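Local coordinates for Exo-arabinanase (Penicillium chrysogenum, PDB 3A72), which probably releases arabinobiose from chain ends of alpha-1,5-linked L-arabinan, acting as an exo-type glycoside hydrolase, at residues 25-30 against 315-320; 328-333 against 344-349; 268-273 against 282-287. All blocks are in the same frame, centred on the assembly; numbering follows the deposited sequence.

Contact 1: 25-30 against 315-320; sequences YPRNEQ and TRALRV
R319 reaches across to N28 and E29 with its whole side chain. Its CB lies 3.5 Å from N28 OD1. R319 CG, anti to the backbone N (chi1 -176°), passes N28 OD1 at 4.1 Å. R319 CD packs on Q30 CB at 3.9 Å. R319 NE donates to N28 OD1 at 2.9 Å, in the plane of the amide carbonyl. CZ lies beneath E29 OE2, which sits over one guanidinium face, offset toward the rim. R319 NH1 and E29 OE2 form a salt bridge at 3.1 Å, by charge alone, as no N-H points at the oxygen. NH2 donates to the backbone O of N28, from above the plane of that peptide carbonyl.

At the other end R27 NH2 donates to T315 OG1 at 2.8 Å, and NH1 reaches both OG1 and T315 O. T315 CG2 makes a CH-pi contact over one face of the Y25 ring, and P26 CG packs on A317 CB. Y25 belongs to the sugar pocket. The strands run 14° apart, in the first and last blades of a six-bladed beta-propeller. No backbone-to-backbone hydrogen bond joins the segments. Two arginines, each gripping the other blade with two nitrogens, would fix how these blades sit together.

Contact 2: 328-333 against 344-349; sequences YLVVNS and VSVSVM
L329 and M349 pair through two backbone hydrogen bonds, L329 N to M349 O and M349 N to L329 O, each 2.9 Å. V331 with S347 and S333 with S345 are bonded in the same way, six bonds in all. The S333 N to S345 O bond is the most bent, with an N-H...O angle of 137°. Between these pairs lie the non-hydrogen-bonded pairs V330 with V348 and N332 with V346. CA-H...O contacts add to the backbone bonds, the shortest from V348 CA to L329 O at 3.2 Å. The two strands form an antiparallel beta hairpin in the closing blade of the propeller. N-terminal strand 6-10 flanks 344-350 in the same sheet, so both chain ends contribute to this blade.

Apolar contacts fall on both faces. On one, V330 CG1 meets V346 CG2 at 3.7 Å and V330 CG2 meets V348 CG2. On the other, L329 and M349 lie side by side, pointing the same way. With chi2 extended (175°), M349 SD touches V331 CG2 at 4.0 Å and L329 CD2 at 4.2 Å. Polar groups share this second face: S345 OG and S347 OG both hydrogen-bond to the carboxylate of E310.

Contact 3: 268-273 against 282-287; sequences PYAVWT and IIVSSG
V271 and I283 face each other across a hydrogen-bonded antiparallel pair. I283 N donates to V271 O at 2.9 Å, and V271 N donates to I283 O at 3.0 Å. Y269 and S285 form a second such pair. Y269 N donates to S285 O at 3.0 Å, and S285 N donates back to Y269 O. Their side chains start on the same face as V271 and I283, but the ring of Y269 leads away from 282-287. V271 CG2 sits between the backbone N and the carbonyl carbon (chi1 -66° puts CG1 anti to the carbonyl carbon). There V271 CG2 touches I283 CB at 3.9 Å, and the two side chains cross. At the strand end T273 CG2 meets I283 CD1.

The other face carries A270, W272, I282 and V284. A270 CB touches V284 CG2 at 3.9 Å. W272 and I282 cross at about a right angle, and W272 CD1 lies 4.1 Å from I282 CG1. I282 CG2 comes within 3.4 Å of V271 O. CA-H...O contacts supplement the backbone bonds. The shortest runs from P268 CA to S285 O at 3.1 Å. The others join V284 CA to Y269 O, A270 CA to I283 O and I282 CA to V271 O.

The segments form a beta hairpin from the first two strands of a four-stranded propeller blade. Each face of the hairpin meets a neighbouring blade. A270 packs on F219 and V221 of strand 218-225, while V271 packs on L318 and V320 of strand 317-320. Polar side chains have partners outside the hairpin strands: W272 NE1 donates to N279 O in the loop that joins them, and T273 OG1 bonds to G326 O.

Segment 315-320 links the three contacts. It is one side of contact 1, and its strand also pairs with 328-333 of contact 2, through probable hydrogen bonds R319 O to V330 N (2.8 Å) and A317 O to N332 N (2.9 Å). Toward contact 3, R316 NE reaches S285 OG at 3.0 Å, and L318 O lies 3.4 Å from V271 CG1. Contacts 2 and 3 meet by packing, with L329 CD1 3.9 Å from V271 CG2. The centres of contacts 1 and 2 are 8 Å apart, and those of contacts 1 and 3 are 10 Å apart. Contact 1 borders the sugar pocket: the side chains of Y25, P268 and S333 are about 4, about 8 and about 13 Å from a bound arabinofuranose.

Contact 1: 25-30 against 315-320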
loop_
_atom_site.group_PDB
_atom_site.type_symbol
_atom_site.label_atom_id
_atom_site.label_comp_id
_atom_site.label_asym_id
_atom_site.label_seq_id
_atom_site.Cartn_x
_atom_site.Cartn_y
_atom_site.Cartn_z
ATOM N N TYR A 25 -2.833 -4.443 7.777
ATOM C CA TYR A 25 -2.063 -3.753 6.762
ATOM C C TYR A 25 -1.399 -4.745 5.800
ATOM O O TYR A 25 -0.175 -4.934 5.794
ATOM C CB TYR A 25 -1.052 -2.789 7.383
ATOM C CG TYR A 25 -0.656 -1.634 6.486
ATOM C CD1 TYR A 25 -1.154 -0.351 6.741
ATOM C CD2 TYR A 25 0.170 -1.808 5.368
ATOM C CE1 TYR A 25 -0.824 0.740 5.925
ATOM C CE2 TYR A 25 0.508 -0.710 4.555
ATOM C CZ TYR A 25 0.012 0.526 4.841
ATOM O OH TYR A 25 0.342 1.641 4.080
ATOM N N PRO A 26 -2.201 -5.430 4.974
ATOM C CA PRO A 26 -1.646 -6.431 4.063
ATOM C C PRO A 26 -0.902 -5.773 2.939
ATOM O O PRO A 26 -1.405 -4.808 2.339
ATOM C CB PRO A 26 -2.897 -7.116 3.511
ATOM C CG PRO A 26 -3.926 -6.006 3.500
ATOM C CD PRO A 26 -3.651 -5.227 4.765
ATOM N N ARG A 27 0.229 -6.318 2.547
ATOM C CA ARG A 27 0.913 -5.942 1.297
ATOM C C ARG A 27 1.445 -7.231 0.680
ATOM O O ARG A 27 1.729 -8.209 1.347
ATOM C CB ARG A 27 2.000 -4.891 1.509
ATOM C CG ARG A 27 1.440 -3.511 1.883
ATOM C CD ARG A 27 0.758 -2.864 0.703
ATOM N NE ARG A 27 0.283 -1.502 0.950
ATOM C CZ ARG A 27 -0.966 -1.190 1.346
ATOM N NH1 ARG A 27 -1.864 -2.105 1.621
ATOM N NH2 ARG A 27 -1.276 0.097 1.444
ATOM N N ASN A 28 1.663 -7.186 -0.652
ATOM C CA ASN A 28 2.119 -8.356 -1.360
ATOM C C ASN A 28 2.950 -7.930 -2.572
ATOM O O ASN A 28 2.995 -6.754 -2.955
ATOM C CB ASN A 28 0.936 -9.266 -1.697
ATOM C CG ASN A 28 -0.083 -8.521 -2.482
ATOM O OD1 ASN A 28 0.150 -7.988 -3.567
ATOM N ND2 ASN A 28 -1.280 -8.392 -2.024
ATOM N N GLU A 29 3.590 -8.903 -3.174
ATOM C CA GLU A 29 4.321 -8.708 -4.423
ATOM C C GLU A 29 4.257 -10.003 -5.219
ATOM O O GLU A 29 4.171 -11.075 -4.639
ATOM C CB GLU A 29 5.769 -8.267 -4.180
ATOM C CG GLU A 29 6.645 -7.965 -5.372
ATOM C CD GLU A 29 6.090 -6.881 -6.262
ATOM O OE1 GLU A 29 6.628 -5.747 -6.457
ATOM O OE2 GLU A 29 5.085 -7.222 -6.918
ATOM N N GLN A 30 4.334 -9.899 -6.533
ATOM C CA GLN A 30 4.513 -11.045 -7.409
ATOM C C GLN A 30 5.908 -10.891 -8.038
ATOM O O GLN A 30 6.218 -9.877 -8.641
ATOM C CB GLN A 30 3.439 -11.141 -8.493
ATOM C CG GLN A 30 3.670 -12.382 -9.320
ATOM C CD GLN A 30 2.614 -12.600 -10.369
ATOM O OE1 GLN A 30 2.138 -11.676 -11.049
ATOM N NE2 GLN A 30 2.192 -13.859 -10.535
ATOM N N THR A 315 -6.913 -0.990 4.405
ATOM C CA THR A 315 -5.956 -0.961 3.303
ATOM C C THR A 315 -5.801 -2.313 2.585
ATOM O O THR A 315 -4.723 -2.765 2.231
ATOM C CB THR A 315 -4.615 -0.323 3.757
ATOM O OG1 THR A 315 -3.871 0.044 2.558
ATOM C CG2 THR A 315 -3.734 -1.141 4.633
ATOM N N ARG A 316 -6.961 -2.938 2.342
ATOM C CA ARG A 316 -7.019 -4.188 1.602
ATOM C C ARG A 316 -6.248 -4.045 0.309
ATOM O O ARG A 316 -6.420 -3.070 -0.422
ATOM C CB ARG A 316 -8.488 -4.572 1.384
ATOM C CG ARG A 316 -8.691 -5.948 0.798
ATOM C CD ARG A 316 -10.154 -6.336 0.732
ATOM N NE ARG A 316 -10.844 -5.491 -0.238
ATOM C CZ ARG A 316 -12.093 -5.680 -0.626
ATOM N NH1 ARG A 316 -12.796 -6.725 -0.201
ATOM N NH2 ARG A 316 -12.677 -4.835 -1.487
ATOM N N ALA A 317 -5.381 -5.023 0.035
ATOM C CA ALA A 317 -4.390 -4.924 -1.035
ATOM C C ALA A 317 -4.839 -5.695 -2.247
ATOM O O ALA A 317 -5.371 -6.806 -2.172
ATOM C CB ALA A 317 -3.044 -5.434 -0.556
ATOM N N LEU A 318 -4.631 -5.114 -3.433
ATOM C CA LEU A 318 -4.978 -5.709 -4.712
ATOM C C LEU A 318 -3.700 -5.968 -5.509
ATOM O O LEU A 318 -2.736 -5.190 -5.450
ATOM C CB LEU A 318 -5.847 -4.764 -5.539
ATOM C CG LEU A 318 -7.146 -4.285 -4.903
ATOM C CD1 LEU A 318 -7.874 -3.338 -5.836
ATOM C CD2 LEU A 318 -8.019 -5.471 -4.526
ATOM N N ARG A 319 -3.724 -6.994 -6.356
ATOM C CA ARG A 319 -2.632 -7.228 -7.296
ATOM C C ARG A 319 -3.185 -7.948 -8.532
ATOM O O ARG A 319 -3.809 -8.989 -8.425
ATOM C CB ARG A 319 -1.499 -7.999 -6.695
ATOM C CG ARG A 319 -0.336 -8.153 -7.650
ATOM C CD ARG A 319 0.954 -8.599 -6.990
ATOM N NE ARG A 319 1.443 -7.565 -6.083
ATOM C CZ ARG A 319 2.052 -6.430 -6.473
ATOM N NH1 ARG A 319 2.295 -6.187 -7.731
ATOM N NH2 ARG A 319 2.394 -5.575 -5.551
ATOM N N VAL A 320 -2.889 -7.388 -9.698
ATOM C CA VAL A 320 -3.171 -8.058 -10.961
ATOM C C VAL A 320 -1.984 -8.989 -11.231
ATOM O O VAL A 320 -0.841 -8.501 -11.446
ATOM C CB VAL A 320 -3.368 -7.064 -12.097
ATOM C CG1 VAL A 320 -3.535 -7.803 -13.435
ATOM C CG2 VAL A 320 -4.599 -6.179 -11.822
HETATM O O HOH W 1 -1.192 -5.816 -3.431
HETATM O O HOH W 2 4.828 -3.915 -5.376
#

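Contact 2: 328-333 against 344-349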
loop_
_atom_site.group_PDB
_atom_site.type_symbol
_atom_site.label_atom_id
_atom_site.label_comp_id
_atom_site.label_asym_id
_atom_site.label_seq_id
_atom_site.Cartn_x
_atom_site.Cartn_y
_atom_site.Cartn_z
ATOM N N TYR A 328 -5.950 -12.551 -13.653
ATOM C CA TYR A 328 -6.365 -12.896 -12.282
ATOM C C TYR A 328 -5.988 -11.775 -11.328
ATOM O O TYR A 328 -4.911 -11.204 -11.367
ATOM C CB TYR A 328 -5.695 -14.216 -11.876
ATOM C CG TYR A 328 -6.178 -15.382 -12.709
ATOM C CD1 TYR A 328 -7.376 -16.016 -12.425
ATOM C CD2 TYR A 328 -5.449 -15.767 -13.833
ATOM C CE1 TYR A 328 -7.831 -17.062 -13.187
ATOM C CE2 TYR A 328 -5.914 -16.847 -14.601
ATOM C CZ TYR A 328 -7.088 -17.465 -14.273
ATOM O OH TYR A 328 -7.571 -18.501 -15.042
ATOM N N LEU A 329 -6.940 -11.494 -10.408
ATOM C CA LEU A 329 -6.788 -10.472 -9.397
ATOM C C LEU A 329 -6.692 -11.067 -7.983
ATOM O O LEU A 329 -7.619 -11.770 -7.551
ATOM C CB LEU A 329 -8.010 -9.554 -9.427
ATOM C CG LEU A 329 -8.008 -8.396 -8.408
ATOM C CD1 LEU A 329 -6.965 -7.350 -8.750
ATOM C CD2 LEU A 329 -9.395 -7.798 -8.310
ATOM N N VAL A 330 -5.635 -10.764 -7.264
ATOM C CA VAL A 330 -5.494 -11.029 -5.831
ATOM C C VAL A 330 -6.155 -9.918 -5.058
ATOM O O VAL A 330 -5.935 -8.726 -5.332
ATOM C CB VAL A 330 -4.012 -11.107 -5.495
ATOM C CG1 VAL A 330 -3.705 -10.873 -4.030
ATOM C CG2 VAL A 330 -3.421 -12.450 -5.936
ATOM N N VAL A 331 -6.951 -10.316 -4.051
ATOM C CA VAL A 331 -7.584 -9.420 -3.105
ATOM C C VAL A 331 -7.213 -9.939 -1.707
ATOM O O VAL A 331 -7.616 -11.040 -1.336
ATOM C CB VAL A 331 -9.118 -9.330 -3.288
ATOM C CG1 VAL A 331 -9.655 -8.231 -2.405
ATOM C CG2 VAL A 331 -9.488 -9.157 -4.732
ATOM N N ASN A 332 -6.411 -9.181 -0.967
ATOM C CA ASN A 332 -5.706 -9.680 0.230
ATOM C C ASN A 332 -6.015 -8.796 1.404
ATOM O O ASN A 332 -5.666 -7.590 1.375
ATOM C CB ASN A 332 -4.226 -9.678 -0.109
ATOM C CG ASN A 332 -3.223 -9.935 0.964
ATOM O OD1 ASN A 332 -3.476 -10.574 2.063
ATOM N ND2 ASN A 332 -2.070 -9.478 0.798
ATOM N N SER A 333 -6.658 -9.325 2.427
ATOM C CA SER A 333 -6.948 -8.600 3.654
ATOM C C SER A 333 -6.083 -9.109 4.809
ATOM O O SER A 333 -5.734 -10.297 4.878
ATOM C CB SER A 333 -8.446 -8.773 4.043
ATOM O OG SER A 333 -8.720 -7.998 5.209
ATOM N N VAL A 344 -5.004 -13.012 8.141
ATOM C CA VAL A 344 -4.529 -12.646 6.818
ATOM C C VAL A 344 -5.073 -13.665 5.842
ATOM O O VAL A 344 -4.829 -14.862 5.992
ATOM C CB VAL A 344 -2.988 -12.590 6.761
ATOM C CG1 VAL A 344 -2.582 -12.051 5.401
ATOM C CG2 VAL A 344 -2.434 -11.748 7.891
ATOM N N SER A 345 -5.824 -13.189 4.842
ATOM C CA SER A 345 -6.482 -14.051 3.867
ATOM C C SER A 345 -6.332 -13.460 2.470
ATOM O O SER A 345 -6.026 -12.283 2.274
ATOM C CB SER A 345 -7.931 -14.283 4.226
ATOM O OG SER A 345 -8.700 -13.126 4.128
ATOM N N VAL A 346 -6.645 -14.305 1.480
ATOM C CA VAL A 346 -6.581 -13.889 0.108
ATOM C C VAL A 346 -7.630 -14.625 -0.728
ATOM O O VAL A 346 -7.906 -15.805 -0.520
ATOM C CB VAL A 346 -5.154 -14.140 -0.452
ATOM C CG1 VAL A 346 -4.792 -15.612 -0.460
ATOM C CG2 VAL A 346 -4.960 -13.533 -1.825
ATOM N N SER A 347 -8.195 -13.858 -1.676
ATOM C CA SER A 347 -9.032 -14.416 -2.736
ATOM C C SER A 347 -8.388 -14.079 -4.084
ATOM O O SER A 347 -7.653 -13.107 -4.194
ATOM C CB SER A 347 -10.438 -13.867 -2.661
ATOM O OG SER A 347 -11.073 -14.161 -1.426
ATOM N N VAL A 348 -8.711 -14.904 -5.087
ATOM C CA VAL A 348 -8.288 -14.663 -6.459
ATOM C C VAL A 348 -9.532 -14.674 -7.307
ATOM O O VAL A 348 -10.330 -15.615 -7.241
ATOM C CB VAL A 348 -7.264 -15.720 -6.928
ATOM C CG1 VAL A 348 -6.874 -15.465 -8.385
ATOM C CG2 VAL A 348 -6.021 -15.686 -6.060
ATOM N N MET A 349 -9.716 -13.636 -8.109
ATOM C CA MET A 349 -10.825 -13.488 -8.999
ATOM C C MET A 349 -10.386 -13.593 -10.429
ATOM O O MET A 349 -9.331 -13.125 -10.825
ATOM C CB MET A 349 -11.497 -12.082 -8.770
ATOM C CG MET A 349 -11.913 -11.846 -7.329
ATOM S SD MET A 349 -12.543 -10.196 -7.051
ATOM C CE MET A 349 -14.136 -10.282 -7.854
#

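Contact 3: 268-273 against 282-287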
loop_
_atom_site.group_PDB
_atom_site.type_symbol
_atom_site.label_atom_id
_atom_site.label_comp_id
_atom_site.label_asym_id
_atom_site.label_seq_id
_atom_site.Cartn_x
_atom_site.Cartn_y
_atom_site.Cartn_z
ATOM N N PRO A 268 -7.309 3.455 0.336
ATOM C CA PRO A 268 -7.515 2.872 -1.001
ATOM C C PRO A 268 -6.364 2.000 -1.449
ATOM O O PRO A 268 -5.216 2.115 -1.008
ATOM C CB PRO A 268 -7.565 4.122 -1.898
ATOM C CG PRO A 268 -6.617 5.090 -1.212
ATOM C CD PRO A 268 -6.889 4.877 0.254
ATOM N N TYR A 269 -6.660 1.163 -2.439
ATOM C CA TYR A 269 -5.643 0.479 -3.217
ATOM C C TYR A 269 -6.116 0.510 -4.668
ATOM O O TYR A 269 -7.310 0.354 -4.923
ATOM C CB TYR A 269 -5.391 -0.961 -2.702
ATOM C CG TYR A 269 -3.940 -1.371 -2.956
ATOM C CD1 TYR A 269 -3.007 -1.254 -1.929
ATOM C CD2 TYR A 269 -3.478 -1.811 -4.196
ATOM C CE1 TYR A 269 -1.690 -1.589 -2.124
ATOM C CE2 TYR A 269 -2.156 -2.111 -4.394
ATOM C CZ TYR A 269 -1.267 -2.009 -3.360
ATOM O OH TYR A 269 0.079 -2.299 -3.504
ATOM N N ALA A 270 -5.213 0.686 -5.616
ATOM C CA ALA A 270 -5.565 0.726 -7.043
ATOM C C ALA A 270 -4.559 -0.112 -7.839
ATOM O O ALA A 270 -3.354 -0.058 -7.565
ATOM C CB ALA A 270 -5.527 2.128 -7.585
ATOM N N VAL A 271 -5.059 -0.793 -8.845
ATOM C CA VAL A 271 -4.287 -1.579 -9.801
ATOM C C VAL A 271 -4.930 -1.400 -11.193
ATOM O O VAL A 271 -6.030 -0.882 -11.304
ATOM C CB VAL A 271 -4.228 -3.076 -9.410
ATOM C CG1 VAL A 271 -3.456 -3.243 -8.132
ATOM C CG2 VAL A 271 -5.615 -3.693 -9.340
ATOM N N TRP A 272 -4.226 -1.874 -12.194
ATOM C CA TRP A 272 -4.703 -1.853 -13.572
ATOM C C TRP A 272 -4.420 -3.209 -14.228
ATOM O O TRP A 272 -3.354 -3.753 -14.075
ATOM C CB TRP A 272 -4.063 -0.689 -14.358
ATOM C CG TRP A 272 -4.472 -0.706 -15.811
ATOM C CD1 TRP A 272 -5.543 -0.131 -16.367
ATOM C CD2 TRP A 272 -3.784 -1.367 -16.883
ATOM N NE1 TRP A 272 -5.606 -0.371 -17.718
ATOM C CE2 TRP A 272 -4.517 -1.139 -18.062
ATOM C CE3 TRP A 272 -2.612 -2.125 -16.956
ATOM C CZ2 TRP A 272 -4.143 -1.633 -19.298
ATOM C CZ3 TRP A 272 -2.218 -2.635 -18.186
ATOM C CH2 TRP A 272 -2.972 -2.377 -19.320
ATOM N N THR A 273 -5.432 -3.682 -14.992
ATOM C CA THR A 273 -5.266 -4.892 -15.818
ATOM C C THR A 273 -5.532 -4.538 -17.277
ATOM O O THR A 273 -6.419 -3.746 -17.559
ATOM C CB THR A 273 -6.250 -5.990 -15.391
ATOM O OG1 THR A 273 -6.105 -7.087 -16.311
ATOM C CG2 THR A 273 -7.681 -5.540 -15.368
ATOM N N ILE A 282 -9.066 -0.177 -14.475
ATOM C CA ILE A 282 -8.542 0.208 -13.158
ATOM C C ILE A 282 -9.462 -0.411 -12.127
ATOM O O ILE A 282 -10.699 -0.329 -12.261
ATOM C CB ILE A 282 -8.465 1.739 -12.968
ATOM C CG1 ILE A 282 -7.763 2.447 -14.111
ATOM C CG2 ILE A 282 -7.799 2.063 -11.620
ATOM C CD1 ILE A 282 -7.894 3.956 -14.062
ATOM N N ILE A 283 -8.892 -1.015 -11.091
ATOM C CA ILE A 283 -9.655 -1.681 -10.021
ATOM C C ILE A 283 -9.216 -1.058 -8.713
ATOM O O ILE A 283 -7.999 -0.980 -8.427
ATOM C CB ILE A 283 -9.439 -3.179 -10.059
ATOM C CG1 ILE A 283 -9.698 -3.754 -11.444
ATOM C CG2 ILE A 283 -10.334 -3.853 -8.983
ATOM C CD1 ILE A 283 -9.383 -5.235 -11.543
ATOM N N VAL A 284 -10.176 -0.589 -7.923
ATOM C CA VAL A 284 -9.948 0.089 -6.672
ATOM C C VAL A 284 -10.694 -0.608 -5.541
ATOM O O VAL A 284 -11.864 -1.044 -5.683
ATOM C CB VAL A 284 -10.385 1.573 -6.773
ATOM C CG1 VAL A 284 -10.571 2.253 -5.394
ATOM C CG2 VAL A 284 -9.377 2.338 -7.601
ATOM N N SER A 285 -10.021 -0.705 -4.394
ATOM C CA SER A 285 -10.608 -1.103 -3.128
ATOM C C SER A 285 -10.534 0.080 -2.160
ATOM O O SER A 285 -9.624 0.914 -2.235
ATOM C CB SER A 285 -9.822 -2.286 -2.549
ATOM O OG SER A 285 -10.314 -2.722 -1.305
ATOM N N SER A 286 -11.474 0.122 -1.228
ATOM C CA SER A 286 -11.444 0.981 -0.078
ATOM C C SER A 286 -11.293 0.106 1.183
ATOM O O SER A 286 -11.365 -1.103 1.118
ATOM C CB SER A 286 -12.704 1.826 0.083
ATOM O OG SER A 286 -13.739 0.976 0.585
ATOM N N GLY A 287 -11.095 0.768 2.332
ATOM C CA GLY A 287 -11.010 0.022 3.590
ATOM C C GLY A 287 -12.368 -0.269 4.202
ATOM O O GLY A 287 -12.429 -0.983 5.223
#